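Long-range contacts in ditrans,polycis-undecaprenyl-diphosphate synthase ((2E,6E)-farnesyl-diphosphate specific) (Acinetobacter baumannii, PDB 6ACS), which probably condenses eight isopentenyl diphosphates one after another onto farnesyl diphosphate to make undecaprenyl diphosphate, the lipid carrier precursor for bacterial cell wall polysaccharides: residues 56-61 / 194-199; 100-105 / 132-137; 185-190 / 207-212; 8-13 / 226-231; 179-184 / 199-204. All blocks are in the same frame, centred on the assembly; numbering follows the deposited sequence.

Interaction 1 of 5, residues 56-61 / 194-199; sequences ALTVFA and SNFLLW
Two phenylalanines carry most of this contact, one on strand 56-61 and one on the irregular loop 194-199. F60 and F196 reach toward each other, both with CG anti to the backbone N (chi1 -175° and -178°), and their rings come to lie nearly parallel, the planes 13° apart. The rings are slid so far past one another that they barely overlap, with centroids 4.7 Å apart. What lies over the F196 face is instead the methylene of F60: its CB sits 3.5 Å from the centroid of the F196 ring, a CH-pi contact displaced toward the rim. F60 CB is only 3.3 Å from F196 CE1. On the opposite face of the F196 ring rests L197, whose CG stands over the ring centre, so the ring is held between two aliphatic groups. At the edge of the F60 ring, near its plane, lies the carbonyl oxygen S194 O, 4.2 Å from F60 CE2.

Two residues back along the strand, on the same face, T58 turns its methyl to the loop, CG2 meeting F196 CZ and L197 CD1, each at 4.0 Å. With CG2 anti to the backbone N, OG1 is left to hydrogen-bond H12 on the neighbouring strand.

Further out, L197 centres an inverse gamma turn, and A14 and I16 of strand 12-17 and A134 also touch F196. S194 OG is hydrogen-bonded to R186, both being predicted substrate-binding residues. The arrangement is that of a loop folded over the parallel sheet of a cis-prenyltransferase, beside its probable substrate site.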
# COMPACT_ATOMS: atom_id res chain seq x y z
N ALA B 56 15.14 10.87 -3.31
CA ALA B 56 14.39 11.02 -2.08
C ALA B 56 14.60 9.80 -1.20
O ALA B 56 14.59 8.67 -1.69
CB ALA B 56 12.89 11.21 -2.34
N LEU B 57 14.77 10.04 0.09
CA LEU B 57 14.86 9.00 1.11
C LEU B 57 13.91 9.39 2.23
O LEU B 57 14.02 10.49 2.77
CB LEU B 57 16.29 8.86 1.65
CG LEU B 57 16.46 7.95 2.86
CD1 LEU B 57 16.13 6.50 2.49
CD2 LEU B 57 17.89 8.09 3.37
N THR B 58 12.97 8.50 2.56
CA THR B 58 11.95 8.78 3.57
C THR B 58 11.99 7.69 4.64
O THR B 58 11.91 6.51 4.31
CB THR B 58 10.56 8.85 2.92
OG1 THR B 58 10.56 9.85 1.88
CG2 THR B 58 9.46 9.15 3.96
N VAL B 59 12.10 8.08 5.91
CA VAL B 59 12.34 7.10 6.97
C VAL B 59 11.30 7.24 8.09
O VAL B 59 10.79 8.33 8.37
CB VAL B 59 13.77 7.21 7.54
CG1 VAL B 59 14.78 7.07 6.41
CG2 VAL B 59 13.96 8.49 8.29
N PHE B 60 11.02 6.11 8.73
CA PHE B 60 9.95 5.93 9.71
C PHE B 60 10.50 5.12 10.88
O PHE B 60 10.85 3.94 10.70
CB PHE B 60 8.81 5.15 9.07
CG PHE B 60 7.58 4.98 9.92
CD1 PHE B 60 7.21 5.95 10.83
CD2 PHE B 60 6.79 3.85 9.79
CE1 PHE B 60 6.06 5.80 11.59
CE2 PHE B 60 5.63 3.68 10.55
CZ PHE B 60 5.27 4.66 11.45
N ALA B 61 10.58 5.70 12.06
CA ALA B 61 11.04 4.94 13.22
C ALA B 61 9.89 4.12 13.81
O ALA B 61 9.04 4.65 14.53
CB ALA B 61 11.64 5.87 14.27
N SER B 194 2.82 -1.94 7.84
CA SER B 194 2.45 -1.34 9.12
C SER B 194 2.08 0.14 8.99
O SER B 194 2.57 0.99 9.74
CB SER B 194 3.57 -1.52 10.14
OG SER B 194 3.80 -2.89 10.39
N ASN B 195 1.20 0.44 8.04
CA ASN B 195 0.57 1.76 7.99
C ASN B 195 1.61 2.86 7.78
O ASN B 195 1.52 3.96 8.34
CB ASN B 195 -0.23 2.02 9.27
CG ASN B 195 -1.11 3.25 9.16
OD1 ASN B 195 -1.60 3.57 8.08
ND2 ASN B 195 -1.27 3.96 10.26
N PHE B 196 2.59 2.59 6.92
CA PHE B 196 3.53 3.65 6.58
C PHE B 196 2.97 4.26 5.30
O PHE B 196 1.77 4.56 5.26
CB PHE B 196 4.96 3.06 6.53
CG PHE B 196 6.08 4.06 6.24
CD1 PHE B 196 6.07 5.33 6.77
CD2 PHE B 196 7.20 3.64 5.55
CE1 PHE B 196 7.11 6.22 6.50
CE2 PHE B 196 8.28 4.51 5.31
CZ PHE B 196 8.23 5.80 5.78
N LEU B 197 3.76 4.42 4.25
CA LEU B 197 3.41 5.15 3.02
C LEU B 197 2.49 4.40 2.04
O LEU B 197 2.88 4.06 0.92
CB LEU B 197 4.69 5.51 2.30
CG LEU B 197 5.67 6.38 3.06
CD1 LEU B 197 6.99 6.45 2.26
CD2 LEU B 197 5.06 7.76 3.21
N LEU B 198 1.23 4.24 2.43
CA LEU B 198 0.32 3.38 1.66
C LEU B 198 0.06 3.91 0.25
O LEU B 198 0.19 3.18 -0.74
CB LEU B 198 -1.01 3.25 2.42
CG LEU B 198 -0.87 2.76 3.85
CD1 LEU B 198 -2.24 2.81 4.54
CD2 LEU B 198 -0.26 1.35 3.93
N TRP B 199 -0.32 5.19 0.15
CA TRP B 199 -0.55 5.77 -1.17
C TRP B 199 0.73 5.81 -1.98
O TRP B 199 0.75 5.43 -3.16
CB TRP B 199 -1.15 7.18 -1.00
CG TRP B 199 -1.46 7.91 -2.28
CD1 TRP B 199 -0.58 8.65 -3.04
CD2 TRP B 199 -2.73 8.00 -2.93
NE1 TRP B 199 -1.23 9.18 -4.14
CE2 TRP B 199 -2.56 8.80 -4.08
CE3 TRP B 199 -4.00 7.49 -2.65
CZ2 TRP B 199 -3.60 9.09 -4.95
CZ3 TRP B 199 -5.03 7.79 -3.51
CH2 TRP B 199 -4.83 8.57 -4.64

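Interaction 2 of 5, residues 100-105 / 132-137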
# COMPACT_ATOMS: atom_id res chain seq x y z
N ARG B 100 12.85 17.41 5.24
CA ARG B 100 11.40 17.55 5.25
C ARG B 100 10.83 16.67 6.36
O ARG B 100 11.44 15.67 6.74
CB ARG B 100 10.82 17.17 3.88
CG ARG B 100 9.35 17.50 3.72
CD ARG B 100 8.81 17.07 2.35
NE ARG B 100 9.46 17.75 1.23
CZ ARG B 100 8.95 17.81 0.00
NH1 ARG B 100 7.78 17.24 -0.26
NH2 ARG B 100 9.61 18.44 -0.96
N PHE B 101 9.66 17.05 6.88
CA PHE B 101 8.99 16.25 7.89
C PHE B 101 7.56 15.99 7.43
O PHE B 101 6.92 16.89 6.86
CB PHE B 101 9.01 16.94 9.25
CG PHE B 101 10.40 17.26 9.71
CD1 PHE B 101 10.98 18.47 9.38
CD2 PHE B 101 11.13 16.32 10.42
CE1 PHE B 101 12.28 18.77 9.78
CE2 PHE B 101 12.44 16.60 10.83
CZ PHE B 101 13.01 17.83 10.51
N ILE B 102 7.08 14.76 7.63
CA ILE B 102 5.68 14.46 7.35
C ILE B 102 5.05 13.89 8.60
O ILE B 102 5.73 13.31 9.46
CB ILE B 102 5.48 13.50 6.17
CG1 ILE B 102 6.25 12.20 6.44
CG2 ILE B 102 5.92 14.17 4.85
CD1 ILE B 102 6.11 11.16 5.31
N GLY B 103 3.74 14.06 8.71
CA GLY B 103 2.99 13.61 9.86
C GLY B 103 2.18 14.72 10.48
O GLY B 103 2.20 15.87 10.04
N ASP B 104 1.43 14.35 11.51
CA ASP B 104 0.55 15.25 12.22
C ASP B 104 1.39 16.15 13.12
O ASP B 104 2.15 15.66 13.95
CB ASP B 104 -0.44 14.42 13.03
CG ASP B 104 -1.54 15.25 13.69
OD1 ASP B 104 -1.53 16.50 13.66
OD2 ASP B 104 -2.44 14.59 14.25
N ARG B 105 1.26 17.46 12.94
CA ARG B 105 2.01 18.37 13.79
C ARG B 105 1.15 18.98 14.87
O ARG B 105 1.69 19.64 15.77
CB ARG B 105 2.66 19.48 12.95
CG ARG B 105 3.61 18.96 11.88
CD ARG B 105 4.41 20.06 11.19
NE ARG B 105 5.18 19.53 10.06
CZ ARG B 105 6.01 20.25 9.31
NH1 ARG B 105 6.18 21.55 9.55
NH2 ARG B 105 6.67 19.67 8.31
N THR B 132 13.26 12.88 4.14
CA THR B 132 12.02 13.12 4.87
C THR B 132 11.97 12.23 6.10
O THR B 132 12.18 11.01 6.01
CB THR B 132 10.80 12.86 3.98
OG1 THR B 132 10.84 13.76 2.86
CG2 THR B 132 9.51 13.08 4.78
N ILE B 133 11.71 12.85 7.25
CA ILE B 133 11.53 12.16 8.52
C ILE B 133 10.05 12.17 8.85
O ILE B 133 9.42 13.24 8.94
CB ILE B 133 12.35 12.81 9.65
CG1 ILE B 133 13.80 13.07 9.22
CG2 ILE B 133 12.23 11.99 10.93
CD1 ILE B 133 14.57 11.86 8.80
N ALA B 134 9.48 10.98 9.01
CA ALA B 134 8.07 10.83 9.34
C ALA B 134 7.93 10.85 10.86
O ALA B 134 8.51 9.99 11.54
CB ALA B 134 7.51 9.54 8.73
N VAL B 135 7.21 11.83 11.38
CA VAL B 135 7.04 12.03 12.81
C VAL B 135 5.55 12.11 13.10
O VAL B 135 4.84 12.91 12.47
CB VAL B 135 7.74 13.32 13.30
CG1 VAL B 135 7.55 13.51 14.80
CG2 VAL B 135 9.22 13.33 12.89
N SER B 136 5.07 11.29 14.04
CA SER B 136 3.64 11.19 14.32
C SER B 136 2.86 10.99 13.03
O SER B 136 1.84 11.64 12.77
CB SER B 136 3.11 12.43 15.07
OG SER B 136 3.67 12.50 16.37
N TYR B 137 3.38 10.09 12.20
CA TYR B 137 2.88 9.83 10.86
C TYR B 137 2.20 8.47 10.79
O TYR B 137 2.66 7.51 11.42
CB TYR B 137 4.03 9.88 9.83
CG TYR B 137 3.53 9.54 8.46
CD1 TYR B 137 3.03 10.52 7.63
CD2 TYR B 137 3.55 8.22 8.00
CE1 TYR B 137 2.53 10.22 6.37
CE2 TYR B 137 3.05 7.89 6.75
CZ TYR B 137 2.53 8.89 5.94
OH TYR B 137 2.03 8.57 4.71
O HOH W 1 4.93 15.63 12.24
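A beta-alpha-beta unit, strand 97-102 through helix 110-123 to strand 129-134, brings these two segments side by side as parallel neighbours in the sheet. R100, F101 and I102 pair with T132, I133 and A134. The ladder runs I133 N to R100 O (2.9 Å, in the carbonyl plane), I102 N to I133 O, and V135 N to I102 O (2.8 Å), the last nearly along the C=O axis. Beyond the strand ends, D104 N donates to S136 O at 3.0 Å from above the carbonyl plane.

F101 and I133 lie side by side on one face, CD2 to CB 3.8 Å, with helix 110-123 touching F101 through M116 and A119. Strand 97-102 is outermost on its side of the sheet. On the other face I102 holds CG1 in the crowded position between N and carbonyl carbon (chi1 57°), which sets CG1 3.7 Å from A134 CB and CD1 over one face of the Y137 ring, 4.1 Å from its centroid. G103 CA lies in plane at that ring's edge; the backbone there (phi 126°) suits glycine. Y137 OH is hydrogen-bonded to D142. A water donates to V135 O and weakly to D104 O.

Interaction 3 of 5, residues 185-190 / 207-212. With IPA (isopropyl alcohol), chain G.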
# COMPACT_ATOMS: atom_id res chain seq x y z
N ILE B 185 12.08 -0.59 2.29
CA ILE B 185 12.82 -1.56 3.09
C ILE B 185 12.19 -1.61 4.46
O ILE B 185 11.99 -0.56 5.09
CB ILE B 185 14.30 -1.15 3.21
CG1 ILE B 185 14.97 -1.20 1.86
CG2 ILE B 185 15.05 -1.99 4.27
CD1 ILE B 185 16.28 -0.43 1.84
N ARG B 186 11.94 -2.81 4.97
CA ARG B 186 11.56 -2.94 6.37
C ARG B 186 12.51 -3.90 7.07
O ARG B 186 12.60 -5.07 6.69
CB ARG B 186 10.14 -3.44 6.53
CG ARG B 186 9.90 -3.60 8.00
CD ARG B 186 8.53 -3.87 8.35
NE ARG B 186 8.44 -3.99 9.80
CZ ARG B 186 7.32 -3.80 10.47
NH1 ARG B 186 6.23 -3.49 9.81
NH2 ARG B 186 7.30 -3.94 11.79
N THR B 187 13.16 -3.41 8.12
CA THR B 187 14.04 -4.22 8.94
C THR B 187 13.25 -4.81 10.11
O THR B 187 12.07 -4.51 10.30
CB THR B 187 15.22 -3.37 9.45
OG1 THR B 187 14.73 -2.32 10.31
CG2 THR B 187 15.94 -2.72 8.27
N GLY B 188 13.88 -5.72 10.84
CA GLY B 188 13.30 -6.23 12.07
C GLY B 188 12.59 -7.56 11.96
O GLY B 188 12.26 -8.15 13.00
N GLY B 189 12.30 -8.05 10.76
CA GLY B 189 11.79 -9.39 10.57
C GLY B 189 10.33 -9.50 10.19
O GLY B 189 9.92 -10.55 9.68
N ASP B 190 9.50 -8.50 10.47
CA ASP B 190 8.09 -8.66 10.14
C ASP B 190 7.83 -8.31 8.67
O ASP B 190 8.54 -7.51 8.06
CB ASP B 190 7.22 -7.80 11.05
CG ASP B 190 5.77 -8.29 11.11
OD1 ASP B 190 5.47 -9.39 10.59
OD2 ASP B 190 4.94 -7.56 11.68
N TYR B 207 11.19 -4.81 0.33
CA TYR B 207 12.38 -5.57 0.71
C TYR B 207 12.34 -5.78 2.21
O TYR B 207 12.38 -4.81 2.97
CB TYR B 207 13.64 -4.83 0.28
CG TYR B 207 14.91 -5.55 0.66
CD1 TYR B 207 15.46 -6.51 -0.19
CD2 TYR B 207 15.58 -5.26 1.84
CE1 TYR B 207 16.62 -7.16 0.13
CE2 TYR B 207 16.75 -5.91 2.18
CZ TYR B 207 17.26 -6.86 1.31
OH TYR B 207 18.43 -7.52 1.62
N PHE B 208 12.26 -7.04 2.64
CA PHE B 208 12.18 -7.37 4.05
C PHE B 208 13.48 -8.04 4.50
O PHE B 208 14.03 -8.88 3.78
CB PHE B 208 10.99 -8.30 4.30
CG PHE B 208 9.67 -7.67 3.96
CD1 PHE B 208 9.08 -6.78 4.82
CD2 PHE B 208 9.05 -7.93 2.74
CE1 PHE B 208 7.85 -6.17 4.51
CE2 PHE B 208 7.83 -7.32 2.42
CZ PHE B 208 7.24 -6.45 3.30
N THR B 209 13.96 -7.67 5.68
CA THR B 209 15.15 -8.30 6.25
C THR B 209 14.95 -8.57 7.73
O THR B 209 14.33 -7.77 8.43
CB THR B 209 16.41 -7.43 6.03
OG1 THR B 209 17.53 -8.06 6.68
CG2 THR B 209 16.25 -6.00 6.59
N ASP B 210 15.49 -9.71 8.19
CA ASP B 210 15.50 -10.03 9.62
C ASP B 210 16.46 -9.15 10.40
O ASP B 210 16.36 -9.10 11.63
CB ASP B 210 15.90 -11.49 9.86
CG ASP B 210 14.85 -12.48 9.42
OD1 ASP B 210 13.73 -12.05 9.06
OD2 ASP B 210 15.15 -13.69 9.43
N THR B 211 17.40 -8.48 9.73
CA THR B 211 18.35 -7.63 10.42
C THR B 211 17.63 -6.58 11.25
O THR B 211 16.72 -5.91 10.76
CB THR B 211 19.28 -6.95 9.41
OG1 THR B 211 20.01 -7.94 8.66
CG2 THR B 211 20.24 -5.99 10.10
N LEU B 212 18.01 -6.45 12.53
CA LEU B 212 17.46 -5.38 13.35
C LEU B 212 18.10 -4.06 12.96
O LEU B 212 19.28 -4.01 12.60
CB LEU B 212 17.69 -5.67 14.84
CG LEU B 212 17.18 -7.02 15.33
CD1 LEU B 212 17.46 -7.22 16.85
CD2 LEU B 212 15.70 -7.20 15.01
C1 IPA G . 16.95 -10.97 -1.38
C2 IPA G . 16.71 -11.11 0.11
C3 IPA G . 15.34 -10.56 0.48
O2 IPA G . 17.72 -10.39 0.80
O HOH W 2 11.09 -12.94 9.98
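Strands 183-186 and 205-208 run parallel, and the chains that follow remain joined. R186 N donates to Y207 O (2.9 Å, nearly along the C=O axis), and T209 N returns to R186 O in the carbonyl plane at 3.1 Å.

Side-chain torsions decide what each pair does. I185 sets CG2 anti to its backbone N, and Y207 does the same with CG, so the two lie side by side, CG2 at the edge of the tyrosine ring and 4.1 Å from CD2. The hydroxyl of Y207 accepts a bond from an isopropanol, probably from the crystallisation liquor. R186, on the other face, is extended from CG to NE. Its CB lies obliquely to the F208 ring, while the guanidinium is carried past, with D190 CB over one of its faces, to D18 and S194. T187 and T209 both put one branch in the crowded position between N and carbonyl carbon: OG1 in T187 (chi1 64°), CG2 in T209. Their methyls meet, CG2 to CG2 at 3.7 Å. T187 OG1 bonds to D18 O, whereas T209 OG1 accepts from T211 N in an ST turn and also bonds to E220.

G188 and G189 have positive phi (99° and 107°). G188 N donates to T211 O at 2.8 Å, and G189 N gives T209 O a weak bond. A water links G189 O to D210 OD1.

With R186 predicted to bind substrate, its salt bridge to D18 and bond to S194 fix the guanidinium beside a predicted magnesium ligand, and its charge probably favours ionised D18.

Interaction 4 of 5, residues 8-13 / 226-231; sequences HLPQHV and NVFSGR
The F228 ring takes P10 on one face and a carbonyl oxygen at its edge. P10 CB stands over that face, offset toward the rim, in a CH-pi contact 4.2 Å from the ring centroid, and P10 CD approaches CE2 to 3.8 Å. H8 O lies in the ring plane beside CD2, 3.5 Å away, facing the slightly positive C-H rim. The H8 imidazole presents an edge too: its CD2 meets S229 O, in plane, at 3.7 Å.

F228 has CG anti to its backbone N (chi1 170°), which sends the ring from helix 218-235 across to the proline, the two crossing obliquely. S229 likewise has OG anti to N (chi1 -179°), where it accepts an almost straight bond from H8 N, 3.0 Å long with 172° at the hydrogen. This is the one hydrogen bond joining the segments.

L225 also touches P10, and F228 packs on E205 of strand 205-208, a predicted magnesium ligand. The lead-in to strand 12-17 is thereby tied at H8 and P10 to one turn of helix 218-235, which packs on the parallel sheet of this cis-prenyltransferase's alpha/beta fold.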
# COMPACT_ATOMS: atom_id res chain seq x y z
N HIS B 8 19.51 -0.57 -12.42
CA HIS B 8 18.34 0.26 -12.12
C HIS B 8 18.44 0.72 -10.68
O HIS B 8 18.49 -0.10 -9.76
CB HIS B 8 17.05 -0.54 -12.31
CG HIS B 8 16.93 -1.14 -13.67
ND1 HIS B 8 16.80 -0.38 -14.81
CD2 HIS B 8 16.97 -2.43 -14.08
CE1 HIS B 8 16.74 -1.18 -15.86
NE2 HIS B 8 16.84 -2.43 -15.45
N LEU B 9 18.55 2.03 -10.49
CA LEU B 9 18.59 2.68 -9.19
C LEU B 9 17.21 3.21 -8.83
O LEU B 9 16.50 3.74 -9.70
CB LEU B 9 19.59 3.82 -9.18
CG LEU B 9 21.05 3.36 -9.05
CD1 LEU B 9 21.99 4.45 -9.50
CD2 LEU B 9 21.31 2.98 -7.59
N PRO B 10 16.78 3.10 -7.58
CA PRO B 10 15.49 3.70 -7.20
C PRO B 10 15.58 5.22 -7.16
O PRO B 10 16.62 5.79 -6.82
CB PRO B 10 15.22 3.13 -5.80
CG PRO B 10 16.59 2.85 -5.24
CD PRO B 10 17.48 2.48 -6.44
N GLN B 11 14.46 5.87 -7.50
CA GLN B 11 14.38 7.32 -7.35
C GLN B 11 14.04 7.72 -5.92
O GLN B 11 14.41 8.81 -5.46
CB GLN B 11 13.32 7.92 -8.28
CG GLN B 11 13.32 7.37 -9.69
CD GLN B 11 13.36 8.46 -10.74
OE1 GLN B 11 13.75 8.22 -11.89
NE2 GLN B 11 12.96 9.67 -10.36
N HIS B 12 13.29 6.87 -5.23
CA HIS B 12 12.79 7.18 -3.90
C HIS B 12 12.80 5.89 -3.09
O HIS B 12 12.15 4.90 -3.44
CB HIS B 12 11.39 7.80 -4.01
CG HIS B 12 10.82 8.31 -2.72
ND1 HIS B 12 9.65 9.03 -2.68
CD2 HIS B 12 11.24 8.19 -1.43
CE1 HIS B 12 9.36 9.33 -1.42
NE2 HIS B 12 10.30 8.83 -0.64
N VAL B 13 13.60 5.91 -2.02
CA VAL B 13 13.73 4.80 -1.08
C VAL B 13 13.03 5.19 0.20
O VAL B 13 13.19 6.31 0.70
CB VAL B 13 15.20 4.47 -0.80
CG1 VAL B 13 15.29 3.36 0.26
CG2 VAL B 13 15.89 4.07 -2.08
N ASN B 226 20.96 -3.77 -4.85
CA ASN B 226 21.27 -4.74 -5.90
C ASN B 226 20.08 -5.68 -6.16
O ASN B 226 19.75 -6.00 -7.32
CB ASN B 226 22.51 -5.54 -5.49
CG ASN B 226 23.12 -6.28 -6.65
OD1 ASN B 226 23.63 -5.67 -7.58
ND2 ASN B 226 23.07 -7.60 -6.60
N VAL B 227 19.41 -6.10 -5.09
CA VAL B 227 18.21 -6.92 -5.23
C VAL B 227 17.14 -6.15 -6.00
O VAL B 227 16.49 -6.69 -6.91
CB VAL B 227 17.70 -7.38 -3.85
CG1 VAL B 227 16.32 -8.05 -3.97
CG2 VAL B 227 18.71 -8.35 -3.23
N PHE B 228 16.94 -4.88 -5.64
CA PHE B 228 15.99 -4.02 -6.34
C PHE B 228 16.29 -3.97 -7.83
O PHE B 228 15.38 -4.07 -8.67
CB PHE B 228 16.04 -2.61 -5.76
CG PHE B 228 15.27 -1.61 -6.58
CD1 PHE B 228 13.90 -1.48 -6.42
CD2 PHE B 228 15.92 -0.81 -7.52
CE1 PHE B 228 13.19 -0.55 -7.17
CE2 PHE B 228 15.21 0.11 -8.29
CZ PHE B 228 13.83 0.24 -8.11
N SER B 229 17.56 -3.80 -8.19
CA SER B 229 17.88 -3.73 -9.62
C SER B 229 17.51 -5.02 -10.33
O SER B 229 16.91 -4.99 -11.42
CB SER B 229 19.37 -3.42 -9.81
OG SER B 229 19.67 -3.33 -11.19
N GLY B 230 17.84 -6.17 -9.73
CA GLY B 230 17.48 -7.44 -10.36
C GLY B 230 15.97 -7.62 -10.50
O GLY B 230 15.48 -8.16 -11.50
N ARG B 231 15.22 -7.17 -9.50
CA ARG B 231 13.77 -7.30 -9.60
C ARG B 231 13.20 -6.40 -10.69
O ARG B 231 12.23 -6.77 -11.36
CB ARG B 231 13.11 -6.99 -8.27
CG ARG B 231 13.39 -8.03 -7.20
CD ARG B 231 12.75 -7.54 -5.94
NE ARG B 231 13.04 -8.34 -4.77
CZ ARG B 231 12.65 -7.98 -3.56
NH1 ARG B 231 11.96 -6.84 -3.41
NH2 ARG B 231 12.94 -8.74 -2.52

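Interaction 5 of 5, residues 179-184 / 199-204; sequences PAVDLL and WQAAYA
V181 and A204 form the close-packed half of this contact, waters the other. V181 holds CG1 anti to its backbone N (chi1 174°), laying it 3.9 Å from A204 CB, and the same methyl of A204 comes within 3.4 Å of V181 O. V181 CG2 lies obliquely across Q200, 4.1 Å from its CB. Next along, L184 puts CD1 4.1 Å from A201 CB, so small alanine methyls meet the branched side chains of segment 179-184. V181 N donates to Q200 O at 3.0 Å, from above the carbonyl plane, and Q200 sends its amide away, bent at chi2, to D142.

On the looser side one water accepts from Y203 N and lies within donating distance of V181 O and Q200 O; another sits 2.9 Å from D182 O and near Y203 O. Y203 O also bonds R192 of the second subunit.

Two type I turns, W199 to A202 and A201 to A204, leave Q200 O facing V181 N, and Y203 N and O facing waters. A single conventional hydrogen bond joins the segments directly; water probably serves the five atoms it bridges, while neighbouring strands take backbone bonds of D182, L183 and L184.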
# COMPACT_ATOMS: atom_id res chain seq x y z
N PRO B 179 9.10 11.88 -6.47
CA PRO B 179 8.76 10.62 -7.17
C PRO B 179 8.05 9.66 -6.23
O PRO B 179 8.26 9.70 -5.02
CB PRO B 179 10.13 10.06 -7.58
CG PRO B 179 11.05 11.23 -7.58
CD PRO B 179 10.55 12.14 -6.48
N ALA B 180 7.22 8.78 -6.79
CA ALA B 180 6.60 7.74 -5.98
C ALA B 180 7.69 6.83 -5.43
O ALA B 180 8.76 6.71 -6.02
CB ALA B 180 5.59 6.92 -6.79
N VAL B 181 7.40 6.21 -4.30
CA VAL B 181 8.37 5.31 -3.66
C VAL B 181 8.60 4.10 -4.56
O VAL B 181 7.65 3.41 -4.95
CB VAL B 181 7.90 4.88 -2.26
CG1 VAL B 181 8.87 3.82 -1.66
CG2 VAL B 181 7.79 6.09 -1.34
N ASP B 182 9.86 3.86 -4.91
CA ASP B 182 10.26 2.73 -5.75
C ASP B 182 10.68 1.53 -4.93
O ASP B 182 10.52 0.38 -5.39
CB ASP B 182 11.46 3.10 -6.62
CG ASP B 182 11.16 4.17 -7.59
OD1 ASP B 182 10.11 4.09 -8.28
OD2 ASP B 182 11.98 5.09 -7.69
N LEU B 183 11.29 1.79 -3.78
CA LEU B 183 11.80 0.70 -2.95
C LEU B 183 11.47 1.01 -1.51
O LEU B 183 11.85 2.08 -1.01
CB LEU B 183 13.32 0.57 -3.11
CG LEU B 183 14.00 -0.39 -2.14
CD1 LEU B 183 13.53 -1.85 -2.33
CD2 LEU B 183 15.52 -0.31 -2.34
N LEU B 184 10.81 0.08 -0.82
CA LEU B 184 10.54 0.24 0.60
C LEU B 184 11.22 -0.91 1.33
O LEU B 184 10.93 -2.07 1.05
CB LEU B 184 9.03 0.26 0.87
CG LEU B 184 8.58 0.51 2.32
CD1 LEU B 184 7.16 1.10 2.30
CD2 LEU B 184 8.63 -0.75 3.15
N TRP B 199 -0.32 5.19 0.15
CA TRP B 199 -0.55 5.77 -1.17
C TRP B 199 0.73 5.81 -1.98
O TRP B 199 0.75 5.43 -3.16
CB TRP B 199 -1.15 7.18 -1.00
CG TRP B 199 -1.46 7.91 -2.28
CD1 TRP B 199 -0.58 8.65 -3.04
CD2 TRP B 199 -2.73 8.00 -2.93
NE1 TRP B 199 -1.23 9.18 -4.14
CE2 TRP B 199 -2.56 8.80 -4.08
CE3 TRP B 199 -4.00 7.49 -2.65
CZ2 TRP B 199 -3.60 9.09 -4.95
CZ3 TRP B 199 -5.03 7.79 -3.51
CH2 TRP B 199 -4.83 8.57 -4.64
N GLN B 200 1.83 6.28 -1.36
CA GLN B 200 3.05 6.59 -2.08
C GLN B 200 3.83 5.34 -2.47
O GLN B 200 4.65 5.40 -3.40
CB GLN B 200 3.94 7.49 -1.22
CG GLN B 200 3.28 8.83 -0.80
CD GLN B 200 2.52 8.78 0.53
OE1 GLN B 200 2.05 7.73 0.97
NE2 GLN B 200 2.39 9.93 1.17
N ALA B 201 3.57 4.22 -1.82
CA ALA B 201 4.29 2.99 -2.10
C ALA B 201 3.43 1.98 -2.84
O ALA B 201 3.73 0.77 -2.83
CB ALA B 201 4.82 2.39 -0.79
N ALA B 202 2.39 2.46 -3.54
CA ALA B 202 1.46 1.56 -4.21
C ALA B 202 2.14 0.61 -5.17
O ALA B 202 1.67 -0.51 -5.38
CB ALA B 202 0.41 2.34 -4.98
N TYR B 203 3.24 1.06 -5.80
CA TYR B 203 3.98 0.21 -6.73
C TYR B 203 5.42 -0.06 -6.27
O TYR B 203 6.24 -0.53 -7.08
CB TYR B 203 3.98 0.82 -8.12
CG TYR B 203 2.61 0.84 -8.76
CD1 TYR B 203 2.08 -0.31 -9.34
CD2 TYR B 203 1.85 2.00 -8.78
CE1 TYR B 203 0.82 -0.29 -9.94
CE2 TYR B 203 0.60 2.02 -9.37
CZ TYR B 203 0.10 0.88 -9.95
OH TYR B 203 -1.14 0.92 -10.53
N ALA B 204 5.74 0.21 -5.01
CA ALA B 204 7.10 -0.00 -4.52
C ALA B 204 7.46 -1.48 -4.47
O ALA B 204 6.64 -2.33 -4.09
CB ALA B 204 7.27 0.58 -3.12
O HOH W 3 4.78 3.59 -5.61
O HOH W 4 9.14 -0.14 -7.94

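Overall arrangement
From the N terminus, interaction 4 closes the widest loop, bringing the lead-in to strand 12-17 onto helix 218-235; all the others nest inside it. Interaction 1 follows, tying strand 56-61 to loop 194-199 and enclosing interaction 2, the local closure of strands 97-102 and 129-134 at one side of the sheet. Interactions 5 and 3 both use strand 183-186 and cross each other along the chain, and each also crosses interaction 1. They bind that strand to the following loop and to strand 205-208 at the far side. Q11 N to D182 OD2 and H12 to P179 join interactions 4 and 5; neighbouring strands 56-61 and 12-17 join 1 and 4; interactions 2 and 3 do not touch.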